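Local coordinates for SOXX (Paracoccus pantotrophus, PDB 2C1D), which carries a covalently bound heme c and probably transfers electrons as the cytochrome c-type SoxX subunit of the sulfur-oxidising SoxXA complex, at residues 77-82 / 123-128. Numbering follows the deposited sequence.
Sequences GIVANA and QQIEDV. With HEC (heme c), chain O.
Val79 and Ile125 bring helix 72-81 and helix 122-133 together beside the heme, where the axes of the two short segments approach to 9.7 Å at an angle of 137°. Val79 points toward the second helix, and its CB already meets Ile125 CG2 at 4.1 Å. From there the side chain forks. CG1, anti to the backbone N (chi1 -177°), faces both ends of Ile125, 3.7 Å from its CD1 and 3.9 Å from its CG2, as the two side chains run past each other in opposite senses. CG2 turns instead to the heme, 3.9 Å from the methyl carbon CMB, and also touches Val128 CG1 at 4.0 Å. That same Val128 methyl packs on CMB at 3.5 Å, so both helices bear on one heme methyl. Ile78, the preceding residue, lays its CG2 over the pyrrole carbon C3A of the heme, while Ile125 CD1 reaches on to Ala80 CA. With an alanine at Val79 both methyls would be gone, and a gap would probably open between Ile125 CD1 and the heme methyl CMB, leaving CMB to Val128 alone among the two segments. Val128 also touches Ile32 of helix 26-33. With no hydrogen bond across the two segments, the contact rests on buried aliphatic carbon, consistent with an apolar wall for the heme pocket of a cytochrome c domain.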
loop_
_atom_site.group_PDB
_atom_site.type_symbol
_atom_site.label_atom_id
_atom_site.label_comp_id
_atom_site.label_asym_id
_atom_site.label_seq_id
_atom_site.Cartn_x
_atom_site.Cartn_y
_atom_site.Cartn_z
ATOM N N GLY B 77 11.249 15.646 22.991
ATOM C CA GLY B 77 10.574 14.393 23.226
ATOM C C GLY B 77 9.634 13.990 22.093
ATOM O O GLY B 77 9.527 12.821 21.810
ATOM N N ILE B 78 8.981 14.957 21.448
ATOM C CA ILE B 78 8.067 14.688 20.317
ATOM C C ILE B 78 8.864 14.229 19.083
ATOM O O ILE B 78 8.510 13.253 18.423
ATOM C CB ILE B 78 7.224 15.957 19.998
ATOM C CG1 ILE B 78 6.129 16.125 21.060
ATOM C CG2 ILE B 78 6.587 15.882 18.619
ATOM C CD1 ILE B 78 5.403 17.463 21.041
ATOM N N VAL B 79 9.956 14.915 18.791
ATOM C CA VAL B 79 10.832 14.505 17.676
ATOM C C VAL B 79 11.472 13.137 17.908
ATOM O O VAL B 79 11.430 12.275 17.019
ATOM C CB VAL B 79 11.873 15.591 17.341
ATOM C CG1 VAL B 79 12.731 15.196 16.151
ATOM C CG2 VAL B 79 11.165 16.904 16.999
ATOM N N ALA B 80 12.032 12.914 19.100
ATOM C CA ALA B 80 12.690 11.654 19.430
ATOM C C ALA B 80 11.704 10.507 19.453
ATOM O O ALA B 80 11.979 9.427 18.934
ATOM C CB ALA B 80 13.429 11.738 20.788
ATOM N N ASN B 81 10.560 10.719 20.082
ATOM C CA ASN B 81 9.551 9.668 20.113
ATOM C C ASN B 81 8.167 10.227 20.473
ATOM O O ASN B 81 7.824 10.363 21.651
ATOM C CB ASN B 81 9.948 8.551 21.059
ATOM C CG ASN B 81 9.044 7.338 20.941
ATOM O OD1 ASN B 81 7.957 7.403 20.343
ATOM N ND2 ASN B 81 9.472 6.228 21.526
ATOM N N ALA B 82 7.375 10.521 19.437
ATOM C CA ALA B 82 6.118 11.232 19.606
ATOM C C ALA B 82 5.092 10.378 20.316
ATOM O O ALA B 82 4.181 10.916 20.951
ATOM C CB ALA B 82 5.594 11.723 18.281
ATOM N N GLN B 123 22.272 14.556 17.190
ATOM C CA GLN B 123 22.476 15.943 16.807
ATOM C C GLN B 123 21.431 16.377 15.784
ATOM O O GLN B 123 21.011 17.535 15.797
ATOM C CB GLN B 123 23.892 16.186 16.237
ATOM C CG GLN B 123 24.223 17.651 15.992
ATOM C CD GLN B 123 24.091 18.498 17.245
ATOM O OE1 GLN B 123 23.486 19.596 17.229
ATOM N NE2 GLN B 123 24.629 17.992 18.339
ATOM N N GLN B 124 21.022 15.466 14.902
ATOM C CA GLN B 124 19.953 15.775 13.936
ATOM C C GLN B 124 18.660 16.147 14.674
ATOM O O GLN B 124 17.999 17.125 14.312
ATOM C CB GLN B 124 19.716 14.593 12.990
ATOM C CG GLN B 124 20.817 14.552 11.904
ATOM C CD GLN B 124 20.805 13.306 11.073
ATOM O OE1 GLN B 124 20.282 12.300 11.486
ATOM N NE2 GLN B 124 21.407 13.372 9.901
ATOM N N ILE B 125 18.348 15.398 15.729
ATOM C CA ILE B 125 17.180 15.708 16.557
ATOM C C ILE B 125 17.329 17.112 17.143
ATOM O O ILE B 125 16.390 17.896 17.102
ATOM C CB ILE B 125 16.970 14.680 17.723
ATOM C CG1 ILE B 125 16.842 13.237 17.239
ATOM C CG2 ILE B 125 15.746 15.088 18.603
ATOM C CD1 ILE B 125 15.594 12.861 16.635
ATOM N N GLU B 126 18.502 17.430 17.690
ATOM C CA GLU B 126 18.735 18.732 18.311
ATOM C C GLU B 126 18.602 19.860 17.293
ATOM O O GLU B 126 18.081 20.943 17.613
ATOM C CB GLU B 126 20.117 18.781 18.986
ATOM C CG GLU B 126 20.234 17.868 20.207
ATOM C CD GLU B 126 19.270 18.200 21.328
ATOM O OE1 GLU B 126 19.016 19.399 21.552
ATOM O OE2 GLU B 126 18.760 17.267 21.984
ATOM N N ASP B 127 19.068 19.595 16.067
ATOM C CA ASP B 127 18.997 20.523 14.959
ATOM C C ASP B 127 17.538 20.798 14.536
ATOM O O ASP B 127 17.172 21.955 14.233
ATOM C CB ASP B 127 19.800 19.988 13.756
ATOM C CG ASP B 127 21.324 20.005 13.978
ATOM O OD1 ASP B 127 21.834 20.597 14.953
ATOM O OD2 ASP B 127 22.120 19.451 13.181
ATOM N N VAL B 128 16.713 19.752 14.537
ATOM C CA VAL B 128 15.306 19.874 14.178
ATOM C C VAL B 128 14.604 20.682 15.286
ATOM O O VAL B 128 13.903 21.629 15.002
ATOM C CB VAL B 128 14.659 18.508 13.992
ATOM C CG1 VAL B 128 13.115 18.622 13.954
ATOM C CG2 VAL B 128 15.192 17.852 12.696
HETATM FE FE HEC O . 4.783 15.027 13.330
HETATM C CHA HEC O . 2.475 15.822 15.714
HETATM C CHB HEC O . 6.831 17.483 14.439
HETATM C CHC HEC O . 7.151 14.011 11.134
HETATM C CHD HEC O . 2.564 12.786 11.896
HETATM N NA HEC O . 4.681 16.387 14.830
HETATM C C1A HEC O . 3.616 16.580 15.658
HETATM C C2A HEC O . 3.910 17.726 16.489
HETATM C C3A HEC O . 5.123 18.200 16.139
HETATM C C4A HEC O . 5.626 17.341 15.082
HETATM C CMA HEC O . 5.916 19.399 16.692
HETATM C CAA HEC O . 2.953 18.234 17.568
HETATM C CBA HEC O . 1.690 18.834 16.966
HETATM C CGA HEC O . 2.038 20.236 16.634
HETATM O O1A HEC O . 2.263 20.998 17.599
HETATM O O2A HEC O . 2.103 20.599 15.436
HETATM N NB HEC O . 6.602 15.641 12.858
HETATM C C1B HEC O . 7.317 16.635 13.491
HETATM C C2B HEC O . 8.684 16.623 12.997
HETATM C C3B HEC O . 8.776 15.671 12.066
HETATM C C4B HEC O . 7.473 15.033 11.982
HETATM C CMB HEC O . 9.771 17.618 13.428
HETATM C CAB HEC O . 10.059 15.294 11.269
HETATM C CBB HEC O . 11.110 15.021 12.117
HETATM N NC HEC O . 4.855 13.641 11.755
HETATM C C1C HEC O . 5.945 13.391 10.999
HETATM C C2C HEC O . 5.562 12.423 9.974
HETATM C C3C HEC O . 4.334 11.969 10.273
HETATM C C4C HEC O . 3.833 12.822 11.347
HETATM C CMC HEC O . 6.553 11.739 9.017
HETATM C CAC HEC O . 3.458 10.898 9.527
HETATM C CBC HEC O . 3.934 9.662 9.321
HETATM N ND HEC O . 2.824 14.375 13.751
HETATM C C1D HEC O . 2.091 13.464 13.003
HETATM C C2D HEC O . 0.770 13.345 13.580
HETATM C C3D HEC O . 0.754 14.304 14.776
HETATM C C4D HEC O . 2.062 14.898 14.788
HETATM C CMD HEC O . -0.404 12.447 13.102
HETATM C CAD HEC O . -0.405 14.621 15.766
HETATM C CBD HEC O . -0.284 13.672 16.957
HETATM C CGD HEC O . -1.553 12.877 17.185
HETATM O O1D HEC O . -1.585 11.649 16.833
HETATM O O2D HEC O . -2.517 13.506 17.719
#